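Long-range contacts in chitooligosaccharide oxidase (PDB 6Y0R), which oxidises the C1 hydroxyl of chitooligosaccharides to the lactone with a bicovalently bound FAD, passing the electrons to molecular oxygen to give hydrogen peroxide: residues 48-56 with 331-340; 364-374 with 418-428. All coordinates share one frame; numbering follows the deposited sequence.

Interaction 1: residues 48-56 with 331-340; sequences EDGTAYNLR and ASYDAHDNFY. With FAD (flavin-adenine dinucleotide), chain B.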
loop_
_atom_site.group_PDB
_atom_site.type_symbol
_atom_site.label_atom_id
_atom_site.label_comp_id
_atom_site.label_asym_id
_atom_site.label_seq_id
_atom_site.Cartn_x
_atom_site.Cartn_y
_atom_site.Cartn_z
ATOM N N GLU A 48 -8.199 18.945 -11.149
ATOM C CA GLU A 48 -7.096 18.861 -10.153
ATOM C C GLU A 48 -7.355 17.712 -9.146
ATOM O O GLU A 48 -6.422 16.941 -8.855
ATOM C CB GLU A 48 -6.973 20.235 -9.496
ATOM C CG GLU A 48 -5.911 20.310 -8.439
ATOM C CD GLU A 48 -5.700 21.698 -7.879
ATOM O OE1 GLU A 48 -4.701 22.310 -8.248
ATOM O OE2 GLU A 48 -6.543 22.156 -7.089
ATOM N N ASP A 49 -8.572 17.588 -8.622
ATOM C CA ASP A 49 -8.910 16.567 -7.590
ATOM C C ASP A 49 -9.445 15.281 -8.228
ATOM O O ASP A 49 -9.453 14.242 -7.540
ATOM C CB ASP A 49 -9.930 17.138 -6.605
ATOM C CG ASP A 49 -9.399 18.372 -5.897
ATOM O OD1 ASP A 49 -8.186 18.388 -5.581
ATOM O OD2 ASP A 49 -10.214 19.299 -5.631
ATOM N N GLY A 50 -9.921 15.341 -9.472
ATOM C CA GLY A 50 -10.800 14.316 -10.056
ATOM C C GLY A 50 -10.149 13.556 -11.182
ATOM O O GLY A 50 -10.871 12.859 -11.907
ATOM N N THR A 51 -8.820 13.661 -11.339
ATOM C CA THR A 51 -8.066 12.898 -12.348
ATOM C C THR A 51 -7.334 11.777 -11.620
ATOM O O THR A 51 -6.428 12.080 -10.828
ATOM C CB THR A 51 -7.088 13.749 -13.150
ATOM O OG1 THR A 51 -7.845 14.814 -13.738
ATOM C CG2 THR A 51 -6.419 12.934 -14.229
ATOM N N ALA A 52 -7.763 10.553 -11.871
ATOM C CA ALA A 52 -7.212 9.357 -11.188
ATOM C C ALA A 52 -5.727 9.251 -11.500
ATOM O O ALA A 52 -5.267 9.616 -12.598
ATOM C CB ALA A 52 -7.983 8.146 -11.594
ATOM N N TYR A 53 -4.962 8.775 -10.519
ATOM C CA TYR A 53 -3.513 8.551 -10.683
ATOM C C TYR A 53 -3.270 7.648 -11.882
ATOM O O TYR A 53 -2.437 7.931 -12.755
ATOM C CB TYR A 53 -2.989 7.871 -9.413
ATOM C CG TYR A 53 -1.588 7.363 -9.560
ATOM C CD1 TYR A 53 -0.541 8.250 -9.682
ATOM C CD2 TYR A 53 -1.301 6.014 -9.538
ATOM C CE1 TYR A 53 0.761 7.807 -9.834
ATOM C CE2 TYR A 53 -0.002 5.559 -9.680
ATOM C CZ TYR A 53 1.023 6.459 -9.841
ATOM O OH TYR A 53 2.325 6.044 -9.936
ATOM N N ASN A 54 -3.982 6.531 -11.954
ATOM C CA ASN A 54 -3.812 5.557 -13.051
ATOM C C ASN A 54 -4.626 6.021 -14.272
ATOM O O ASN A 54 -5.842 6.042 -14.187
ATOM C CB ASN A 54 -4.220 4.128 -12.680
ATOM C CG ASN A 54 -3.790 3.085 -13.687
ATOM O OD1 ASN A 54 -3.339 3.417 -14.802
ATOM N ND2 ASN A 54 -3.842 1.820 -13.284
ATOM N N LEU A 55 -3.939 6.432 -15.336
ATOM C CA LEU A 55 -4.581 6.917 -16.596
ATOM C C LEU A 55 -5.377 5.795 -17.262
ATOM O O LEU A 55 -6.301 6.086 -18.079
ATOM C CB LEU A 55 -3.458 7.451 -17.497
ATOM C CG LEU A 55 -2.706 8.647 -16.900
ATOM C CD1 LEU A 55 -1.522 9.071 -17.769
ATOM C CD2 LEU A 55 -3.657 9.807 -16.687
ATOM N N ARG A 56 -5.116 4.540 -16.909
ATOM C CA ARG A 56 -5.928 3.416 -17.426
ATOM C C ARG A 56 -7.346 3.421 -16.836
ATOM O O ARG A 56 -8.243 2.802 -17.456
ATOM C CB ARG A 56 -5.238 2.085 -17.132
ATOM C CG ARG A 56 -5.844 0.904 -17.872
ATOM C CD ARG A 56 -5.092 -0.361 -17.612
ATOM N NE ARG A 56 -5.243 -0.860 -16.227
ATOM C CZ ARG A 56 -6.262 -1.573 -15.792
ATOM N NH1 ARG A 56 -6.269 -2.001 -14.536
ATOM N NH2 ARG A 56 -7.309 -1.827 -16.573
ATOM N N ALA A 331 -2.250 21.039 -3.489
ATOM C CA ALA A 331 -3.484 20.511 -4.116
ATOM C C ALA A 331 -3.246 20.186 -5.597
ATOM O O ALA A 331 -4.009 19.362 -6.152
ATOM C CB ALA A 331 -4.604 21.520 -3.930
ATOM N N SER A 332 -2.212 20.756 -6.250
ATOM C CA SER A 332 -1.908 20.520 -7.688
ATOM C C SER A 332 -1.129 19.206 -7.934
ATOM O O SER A 332 -0.738 18.985 -9.044
ATOM C CB SER A 332 -1.199 21.706 -8.289
ATOM O OG SER A 332 0.081 21.854 -7.700
ATOM N N TYR A 333 -0.931 18.357 -6.919
ATOM C CA TYR A 333 -0.306 17.019 -7.119
ATOM C C TYR A 333 -0.869 16.368 -8.380
ATOM O O TYR A 333 -2.114 16.295 -8.516
ATOM C CB TYR A 333 -0.569 16.129 -5.905
ATOM C CG TYR A 333 0.204 14.833 -5.959
ATOM C CD1 TYR A 333 1.501 14.762 -5.467
ATOM C CD2 TYR A 333 -0.375 13.675 -6.467
ATOM C CE1 TYR A 333 2.232 13.587 -5.548
ATOM C CE2 TYR A 333 0.348 12.491 -6.564
ATOM C CZ TYR A 333 1.635 12.446 -6.069
ATOM O OH TYR A 333 2.349 11.292 -6.166
ATOM N N ASP A 334 -0.004 15.934 -9.302
ATOM C CA ASP A 334 -0.475 15.378 -10.589
ATOM C C ASP A 334 0.475 14.307 -11.095
ATOM O O ASP A 334 0.641 14.197 -12.319
ATOM C CB ASP A 334 -0.659 16.507 -11.621
ATOM C CG ASP A 334 0.655 17.110 -12.079
ATOM O OD1 ASP A 334 1.693 16.887 -11.402
ATOM O OD2 ASP A 334 0.627 17.829 -13.090
ATOM N N ALA A 335 1.000 13.454 -10.211
ATOM C CA ALA A 335 1.718 12.243 -10.653
ATOM C C ALA A 335 0.728 11.325 -11.381
ATOM O O ALA A 335 -0.472 11.262 -10.973
ATOM C CB ALA A 335 2.331 11.554 -9.449
ATOM N N HIS A 336 1.182 10.647 -12.432
ATOM C CA HIS A 336 0.373 9.668 -13.189
ATOM C C HIS A 336 1.252 8.524 -13.670
ATOM O O HIS A 336 2.464 8.706 -13.868
ATOM C CB HIS A 336 -0.356 10.337 -14.373
ATOM C CG HIS A 336 -1.424 11.279 -13.950
ATOM N ND1 HIS A 336 -2.616 10.843 -13.370
ATOM C CD2 HIS A 336 -1.475 12.631 -13.981
ATOM C CE1 HIS A 336 -3.337 11.902 -13.041
ATOM N NE2 HIS A 336 -2.655 13.010 -13.419
ATOM N N ASP A 337 0.615 7.387 -13.882
ATOM C CA ASP A 337 1.148 6.307 -14.711
ATOM C C ASP A 337 -0.026 5.697 -15.442
ATOM O O ASP A 337 -1.157 5.991 -15.111
ATOM C CB ASP A 337 1.978 5.334 -13.850
ATOM C CG ASP A 337 2.875 4.415 -14.675
ATOM O OD1 ASP A 337 2.989 4.632 -15.923
ATOM O OD2 ASP A 337 3.451 3.466 -14.094
ATOM N N ASN A 338 0.264 4.846 -16.411
ATOM C CA ASN A 338 -0.751 4.154 -17.250
ATOM C C ASN A 338 -0.424 2.666 -17.217
ATOM O O ASN A 338 0.498 2.245 -17.887
ATOM C CB ASN A 338 -0.740 4.720 -18.677
ATOM C CG ASN A 338 -1.898 4.257 -19.521
ATOM O OD1 ASN A 338 -2.734 3.461 -19.105
ATOM N ND2 ASN A 338 -1.927 4.722 -20.767
ATOM N N PHE A 339 -1.053 1.917 -16.318
ATOM C CA PHE A 339 -0.535 0.575 -15.957
ATOM C C PHE A 339 -1.609 -0.372 -15.453
ATOM O O PHE A 339 -2.752 -0.006 -15.185
ATOM C CB PHE A 339 0.559 0.763 -14.913
ATOM C CG PHE A 339 0.032 1.202 -13.578
ATOM C CD1 PHE A 339 -0.287 2.521 -13.336
ATOM C CD2 PHE A 339 -0.104 0.290 -12.538
ATOM C CE1 PHE A 339 -0.716 2.965 -12.093
ATOM C CE2 PHE A 339 -0.512 0.740 -11.277
ATOM C CZ PHE A 339 -0.857 2.057 -11.071
ATOM N N TYR A 340 -1.211 -1.627 -15.399
ATOM C CA TYR A 340 -1.935 -2.719 -14.742
ATOM C C TYR A 340 -0.953 -3.404 -13.782
ATOM O O TYR A 340 0.236 -3.441 -14.027
ATOM C CB TYR A 340 -2.463 -3.704 -15.773
ATOM C CG TYR A 340 -3.064 -4.941 -15.178
ATOM C CD1 TYR A 340 -4.141 -4.878 -14.302
ATOM C CD2 TYR A 340 -2.507 -6.188 -15.421
ATOM C CE1 TYR A 340 -4.668 -6.011 -13.721
ATOM C CE2 TYR A 340 -3.046 -7.334 -14.878
ATOM C CZ TYR A 340 -4.106 -7.251 -13.988
ATOM O OH TYR A 340 -4.615 -8.397 -13.455
HETATM P PA FAD B . -6.280 6.572 -2.394
HETATM O O1A FAD B . -6.518 6.215 -3.805
HETATM O O2A FAD B . -6.584 7.933 -1.912
HETATM O O5B FAD B . -7.031 5.552 -1.429
HETATM C C5B FAD B . -6.749 4.152 -1.433
HETATM C C4B FAD B . -7.908 3.404 -0.800
HETATM O O4B FAD B . -8.034 3.797 0.590
HETATM C C3B FAD B . -9.314 3.649 -1.388
HETATM O O3B FAD B . -10.165 2.517 -1.161
HETATM C C2B FAD B . -9.808 4.828 -0.562
HETATM O O2B FAD B . -11.226 5.011 -0.575
HETATM C C1B FAD B . -9.274 4.464 0.797
HETATM N N9A FAD B . -9.043 5.595 1.683
HETATM C C8A FAD B . -8.091 6.567 1.519
HETATM N N7A FAD B . -8.121 7.474 2.488
HETATM C C5A FAD B . -9.160 7.064 3.317
HETATM C C6A FAD B . -9.695 7.603 4.501
HETATM N N6A FAD B . -9.182 8.698 5.069
HETATM N N1A FAD B . -10.759 6.977 5.077
HETATM C C2A FAD B . -11.247 5.888 4.450
HETATM N N3A FAD B . -10.808 5.275 3.347
HETATM C C4A FAD B . -9.752 5.918 2.813
HETATM N N1 FAD B . 2.528 0.507 -1.098
HETATM C C2 FAD B . 3.338 -0.029 -0.173
HETATM O O2 FAD B . 2.865 -0.781 0.755
HETATM N N3 FAD B . 4.673 0.258 -0.199
HETATM C C4 FAD B . 5.262 1.080 -1.146
HETATM O O4 FAD B . 6.482 1.314 -1.107
HETATM C C4X FAD B . 4.427 1.668 -2.127
HETATM N N5 FAD B . 4.953 2.510 -3.019
HETATM C C5X FAD B . 4.089 3.166 -3.869
HETATM C C6 FAD B . 4.609 4.125 -4.779
HETATM C C7 FAD B . 3.776 4.788 -5.664
HETATM C C7M FAD B . 4.341 5.790 -6.653
HETATM C C8 FAD B . 2.341 4.548 -5.620
HETATM C C8M FAD B . 1.349 5.318 -6.468
HETATM C C9 FAD B . 1.852 3.560 -4.740
HETATM C C9A FAD B . 2.704 2.864 -3.871
HETATM N N10 FAD B . 2.192 1.916 -2.968
HETATM C C10 FAD B . 3.035 1.305 -2.033
HETATM C "C1'" FAD B . 0.772 1.551 -2.952
HETATM C "C2'" FAD B . -0.007 2.394 -1.939
HETATM O "O2'" FAD B . 0.238 1.937 -0.607
HETATM C "C3'" FAD B . -1.472 2.276 -2.270
HETATM O "O3'" FAD B . -1.620 2.791 -3.613
HETATM C "C4'" FAD B . -2.308 3.061 -1.258
HETATM O "O4'" FAD B . -3.632 2.513 -1.127
HETATM C "C5'" FAD B . -2.382 4.499 -1.687
HETATM O "O5'" FAD B . -2.989 5.313 -0.666
HETATM P P FAD B . -3.571 6.719 -1.108
HETATM O O1P FAD B . -4.130 7.390 0.091
HETATM O O2P FAD B . -2.605 7.484 -1.937
HETATM O O3P FAD B . -4.718 6.252 -2.152
HETATM O O HOH W 1 -4.224 15.645 -7.084
HETATM O O HOH W 2 -3.832 17.402 -9.902
#

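Interaction 2: residues 364-374 with 418-428; sequences TGKSSSHSWWL and PSDGFNLIKGL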
loop_
_atom_site.group_PDB
_atom_site.type_symbol
_atom_site.label_atom_id
_atom_site.label_comp_id
_atom_site.label_asym_id
_atom_site.label_seq_id
_atom_site.Cartn_x
_atom_site.Cartn_y
_atom_site.Cartn_z
ATOM N N THR A 364 8.122 -16.645 -21.843
ATOM C CA THR A 364 7.055 -15.633 -22.046
ATOM C C THR A 364 7.519 -14.233 -21.608
ATOM O O THR A 364 7.341 -13.277 -22.368
ATOM C CB THR A 364 5.753 -16.070 -21.377
ATOM O OG1 THR A 364 5.522 -17.413 -21.793
ATOM C CG2 THR A 364 4.574 -15.187 -21.723
ATOM N N GLY A 365 8.137 -14.068 -20.438
ATOM C CA GLY A 365 8.601 -12.742 -20.011
ATOM C C GLY A 365 9.624 -12.161 -20.968
ATOM O O GLY A 365 9.521 -10.970 -21.340
ATOM N N LYS A 366 10.610 -12.984 -21.342
ATOM C CA LYS A 366 11.789 -12.585 -22.159
ATOM C C LYS A 366 11.292 -12.105 -23.528
ATOM O O LYS A 366 11.819 -11.119 -24.017
ATOM C CB LYS A 366 12.760 -13.773 -22.265
ATOM C CG LYS A 366 13.993 -13.577 -23.146
ATOM C CD LYS A 366 14.626 -14.896 -23.573
ATOM C CE LYS A 366 15.797 -14.744 -24.522
ATOM N NZ LYS A 366 17.065 -14.628 -23.771
ATOM N N SER A 367 10.311 -12.770 -24.122
ATOM C CA SER A 367 9.920 -12.493 -25.518
ATOM C C SER A 367 8.831 -11.417 -25.563
ATOM O O SER A 367 8.457 -11.007 -26.642
ATOM C CB SER A 367 9.537 -13.765 -26.196
ATOM O OG SER A 367 8.338 -14.268 -25.660
ATOM N N SER A 368 8.353 -10.929 -24.416
ATOM C CA SER A 368 7.225 -9.960 -24.359
ATOM C C SER A 368 7.691 -8.587 -24.836
ATOM O O SER A 368 8.799 -8.166 -24.470
ATOM C CB SER A 368 6.655 -9.860 -22.950
ATOM O OG SER A 368 5.569 -8.959 -22.929
ATOM N N SER A 369 6.868 -7.876 -25.614
ATOM C CA SER A 369 7.146 -6.468 -25.985
ATOM C C SER A 369 6.815 -5.539 -24.813
ATOM O O SER A 369 7.202 -4.351 -24.853
ATOM C CB SER A 369 6.350 -6.073 -27.197
ATOM O OG SER A 369 4.992 -6.403 -26.987
ATOM N N HIS A 370 6.144 -6.060 -23.785
ATOM C CA HIS A 370 5.656 -5.222 -22.655
ATOM C C HIS A 370 6.809 -4.799 -21.753
ATOM O O HIS A 370 7.697 -5.634 -21.563
ATOM C CB HIS A 370 4.631 -5.994 -21.864
ATOM C CG HIS A 370 3.325 -6.093 -22.563
ATOM N ND1 HIS A 370 3.209 -6.590 -23.849
ATOM C CD2 HIS A 370 2.076 -5.820 -22.154
ATOM C CE1 HIS A 370 1.943 -6.604 -24.197
ATOM N NE2 HIS A 370 1.229 -6.152 -23.176
ATOM N N SER A 371 6.773 -3.582 -21.200
ATOM C CA SER A 371 7.747 -3.114 -20.180
ATOM C C SER A 371 7.212 -3.548 -18.804
ATOM O O SER A 371 6.499 -2.780 -18.137
ATOM C CB SER A 371 8.082 -1.656 -20.265
ATOM O OG SER A 371 6.926 -0.877 -20.389
ATOM N N TRP A 372 7.355 -4.823 -18.538
ATOM C CA TRP A 372 6.862 -5.423 -17.275
ATOM C C TRP A 372 7.995 -5.436 -16.246
ATOM O O TRP A 372 9.160 -5.389 -16.608
ATOM C CB TRP A 372 6.288 -6.810 -17.519
ATOM C CG TRP A 372 7.298 -7.801 -17.986
ATOM C CD1 TRP A 372 7.592 -8.123 -19.280
ATOM C CD2 TRP A 372 8.159 -8.613 -17.170
ATOM N NE1 TRP A 372 8.615 -9.037 -19.321
ATOM C CE2 TRP A 372 8.974 -9.363 -18.037
ATOM C CE3 TRP A 372 8.368 -8.735 -15.796
ATOM C CZ2 TRP A 372 9.943 -10.254 -17.577
ATOM C CZ3 TRP A 372 9.319 -9.622 -15.343
ATOM C CH2 TRP A 372 10.116 -10.350 -16.214
ATOM N N TRP A 373 7.654 -5.471 -14.961
ATOM C CA TRP A 373 8.686 -5.738 -13.922
ATOM C C TRP A 373 7.980 -6.356 -12.727
ATOM O O TRP A 373 6.737 -6.301 -12.639
ATOM C CB TRP A 373 9.472 -4.507 -13.479
ATOM C CG TRP A 373 8.662 -3.337 -13.037
ATOM C CD1 TRP A 373 8.284 -2.284 -13.808
ATOM C CD2 TRP A 373 8.156 -3.063 -11.713
ATOM N NE1 TRP A 373 7.578 -1.379 -13.067
ATOM C CE2 TRP A 373 7.468 -1.839 -11.780
ATOM C CE3 TRP A 373 8.124 -3.776 -10.520
ATOM C CZ2 TRP A 373 6.841 -1.258 -10.679
ATOM C CZ3 TRP A 373 7.467 -3.228 -9.429
ATOM C CH2 TRP A 373 6.816 -1.990 -9.519
ATOM N N LEU A 374 8.744 -6.934 -11.810
ATOM C CA LEU A 374 8.133 -7.465 -10.576
ATOM C C LEU A 374 9.141 -7.307 -9.454
ATOM O O LEU A 374 10.325 -7.096 -9.723
ATOM C CB LEU A 374 7.668 -8.901 -10.749
ATOM C CG LEU A 374 8.768 -9.918 -11.014
ATOM C CD1 LEU A 374 9.288 -10.503 -9.708
ATOM C CD2 LEU A 374 8.241 -11.018 -11.926
ATOM N N PRO A 418 -2.917 -2.529 -23.568
ATOM C CA PRO A 418 -3.463 -3.630 -24.369
ATOM C C PRO A 418 -3.928 -4.825 -23.528
ATOM O O PRO A 418 -3.316 -5.095 -22.518
ATOM C CB PRO A 418 -2.265 -4.006 -25.241
ATOM C CG PRO A 418 -1.064 -3.720 -24.362
ATOM C CD PRO A 418 -1.449 -2.524 -23.505
ATOM N N SER A 419 -4.967 -5.539 -23.953
ATOM C CA SER A 419 -5.593 -6.606 -23.130
ATOM C C SER A 419 -4.661 -7.821 -22.997
ATOM O O SER A 419 -4.801 -8.545 -21.974
ATOM C CB SER A 419 -6.975 -6.980 -23.632
ATOM O OG SER A 419 -6.980 -7.126 -25.042
ATOM N N ASP A 420 -3.696 -8.033 -23.902
ATOM C CA ASP A 420 -2.711 -9.137 -23.730
ATOM C C ASP A 420 -1.845 -8.875 -22.490
ATOM O O ASP A 420 -1.331 -9.854 -21.959
ATOM C CB ASP A 420 -1.847 -9.439 -24.964
ATOM C CG ASP A 420 -0.950 -8.316 -25.455
ATOM O OD1 ASP A 420 -0.953 -7.228 -24.863
ATOM O OD2 ASP A 420 -0.285 -8.527 -26.487
ATOM N N GLY A 421 -1.758 -7.638 -22.018
ATOM C CA GLY A 421 -1.060 -7.291 -20.748
ATOM C C GLY A 421 -1.680 -7.954 -19.535
ATOM O O GLY A 421 -0.923 -8.398 -18.597
ATOM N N PHE A 422 -3.009 -8.046 -19.484
ATOM C CA PHE A 422 -3.696 -8.808 -18.424
ATOM C C PHE A 422 -3.198 -10.242 -18.414
ATOM O O PHE A 422 -3.007 -10.813 -17.314
ATOM C CB PHE A 422 -5.220 -8.762 -18.604
ATOM C CG PHE A 422 -5.823 -7.380 -18.601
ATOM C CD1 PHE A 422 -5.509 -6.460 -17.614
ATOM C CD2 PHE A 422 -6.777 -7.001 -19.544
ATOM C CE1 PHE A 422 -6.076 -5.204 -17.579
ATOM C CE2 PHE A 422 -7.387 -5.760 -19.476
ATOM C CZ PHE A 422 -7.012 -4.839 -18.528
ATOM N N ASN A 423 -3.089 -10.884 -19.595
ATOM C CA ASN A 423 -2.714 -12.317 -19.633
ATOM C C ASN A 423 -1.224 -12.466 -19.275
ATOM O O ASN A 423 -0.877 -13.467 -18.648
ATOM C CB ASN A 423 -3.017 -12.993 -20.973
ATOM C CG ASN A 423 -3.391 -14.453 -20.776
ATOM O OD1 ASN A 423 -4.346 -14.760 -20.060
ATOM N ND2 ASN A 423 -2.656 -15.360 -21.398
ATOM N N LEU A 424 -0.396 -11.502 -19.627
ATOM C CA LEU A 424 1.051 -11.559 -19.306
ATOM C C LEU A 424 1.165 -11.582 -17.778
ATOM O O LEU A 424 1.898 -12.440 -17.215
ATOM C CB LEU A 424 1.750 -10.314 -19.840
ATOM C CG LEU A 424 3.196 -10.127 -19.370
ATOM C CD1 LEU A 424 4.062 -11.267 -19.836
ATOM C CD2 LEU A 424 3.752 -8.796 -19.840
ATOM N N ILE A 425 0.500 -10.624 -17.121
ATOM C CA ILE A 425 0.653 -10.491 -15.635
ATOM C C ILE A 425 -0.002 -11.682 -14.928
ATOM O O ILE A 425 0.548 -12.188 -13.902
ATOM C CB ILE A 425 0.097 -9.131 -15.189
ATOM C CG1 ILE A 425 0.953 -7.967 -15.680
ATOM C CG2 ILE A 425 -0.093 -9.055 -13.673
ATOM C CD1 ILE A 425 2.374 -7.992 -15.192
ATOM N N LYS A 426 -1.180 -12.117 -15.372
ATOM C CA LYS A 426 -1.815 -13.330 -14.825
ATOM C C LYS A 426 -0.856 -14.518 -14.946
ATOM O O LYS A 426 -0.748 -15.323 -14.024
ATOM C CB LYS A 426 -3.124 -13.623 -15.551
ATOM C CG LYS A 426 -3.889 -14.801 -14.975
ATOM C CD LYS A 426 -5.283 -14.961 -15.549
ATOM C CE LYS A 426 -5.266 -15.122 -17.053
ATOM N NZ LYS A 426 -5.337 -16.542 -17.479
ATOM N N GLY A 427 -0.186 -14.646 -16.087
ATOM C CA GLY A 427 0.701 -15.799 -16.320
ATOM C C GLY A 427 1.911 -15.730 -15.390
ATOM O O GLY A 427 2.261 -16.784 -14.820
ATOM N N LEU A 428 2.483 -14.546 -15.213
ATOM C CA LEU A 428 3.625 -14.326 -14.270
ATOM C C LEU A 428 3.207 -14.787 -12.875
ATOM O O LEU A 428 3.933 -15.562 -12.198
ATOM C CB LEU A 428 3.991 -12.843 -14.247
ATOM C CG LEU A 428 5.190 -12.372 -15.045
ATOM C CD1 LEU A 428 5.290 -10.860 -14.858
ATOM C CD2 LEU A 428 6.477 -13.084 -14.600
#

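Interaction 1: residues 48-56 with 331-340
Asn54 lays its amide flat over the ring of Phe339. The two planes are 9° apart, and ND2 of Asn54 sits over the ring centre, 3.5 Å above it. Phe339 puts its ring there because CG lies between the backbone N and the carbonyl carbon (chi1 71°). The same amide pairs with the backbone of Phe339 at both ends. ND2 of Asn54 gives a nearly straight bond to O of Phe339 (2.9 Å), and OD1 of Asn54 accepts from N of Phe339 (3.1 Å). OD1 also takes the backbone N of Arg56, from the other face of its plane, which makes an Asx turn. From the other face of the Phe339 carbonyl comes NE of Arg56, 2.8 Å from O of Phe339.

A single beta bridge joins Asn54 to Asp337. Beside it, O of Tyr53 accepts from N of Asp337 on one face and from ND1 of His336 on the other. The Tyr53 ring meets Phe339 rim to rim, with planes at 68°. CE2 of Tyr53 also lies 3.5 Å from the flavin methyl C8M.

The contact thus ties helix 44-50 and the loop after it, whose Tyr53 lines the FAD pocket, to strand 338-346, an outermost strand of the seven-stranded antiparallel sheet. Strand 403-411 pairs with that strand, and helix 420-433 packs on Arg56 and Tyr340.

Interaction 2: residues 364-374 with 418-428
Leu424 and Leu428, one helical turn apart, pack where helix 351-367 runs through a short turn into strand 371-378. That strand belongs to the seven-stranded antiparallel sheet of this FAD-linked oxidoreductase, and helices 351-367 and 420-433 pack on the sheet. Helix 420-428 and strand 371-374 run nearly parallel, at 25°, with their axes 10.5 Å apart. CD2 of Leu424 is the shared point of contact. It lies 3.6 Å from CB of His370 and 3.9 Å from CD1 of Trp372, with OG of Ser368 also against it. The Leu424 side chain meets the indole at about a right angle. One turn on, CD1 of Leu428 approaches CE3 of Trp372 obliquely, and its CD2 touches CD2 of Leu374 at 3.8 Å. At the start of the helix, the His370 ring lies beside Pro418, Asp420 and Gly421.

Behind this shell, the turn holds its own shape. OG of Ser368 accepts from the backbone N of His370, an ST turn. NZ of Lys273 hydrogen-bonds to the backbone O of Ser368 and of His370. Val361 and Phe360 of helix 351-367 add to the apolar packing round Trp372 and Leu428. The indole is held at its NE1 by a bond from NE1 of Trp372 to O of Gly365, 2.9 Å long; that oxygen also accepts from N of Ser368, on the opposite face of its carbonyl plane.

How the interactions relate
Interactions 1 and 2 follow one another along the chain, interaction 1 ending before interaction 2 begins. Their centres are about 23 Å apart, and both reach the seven-stranded antiparallel sheet. Strand 338-346 of interaction 1 and helix 351-367 of interaction 2 are successive in sequence. The two contacts meet at the start of helix 420-433. There CZ of Phe422 lies 3.6 Å from NH2 of Arg56, and the Phe422 and Tyr340 rings pack edge to face. CG2 of Ile425 is 3.6 Å from CE2 of Tyr340. Helix 420-433 thus forms one side of interaction 2 and also packs on interaction 1. Interaction 1 touches the flavin through Tyr53, whereas interaction 2 packs this helix against an inner strand of the sheet.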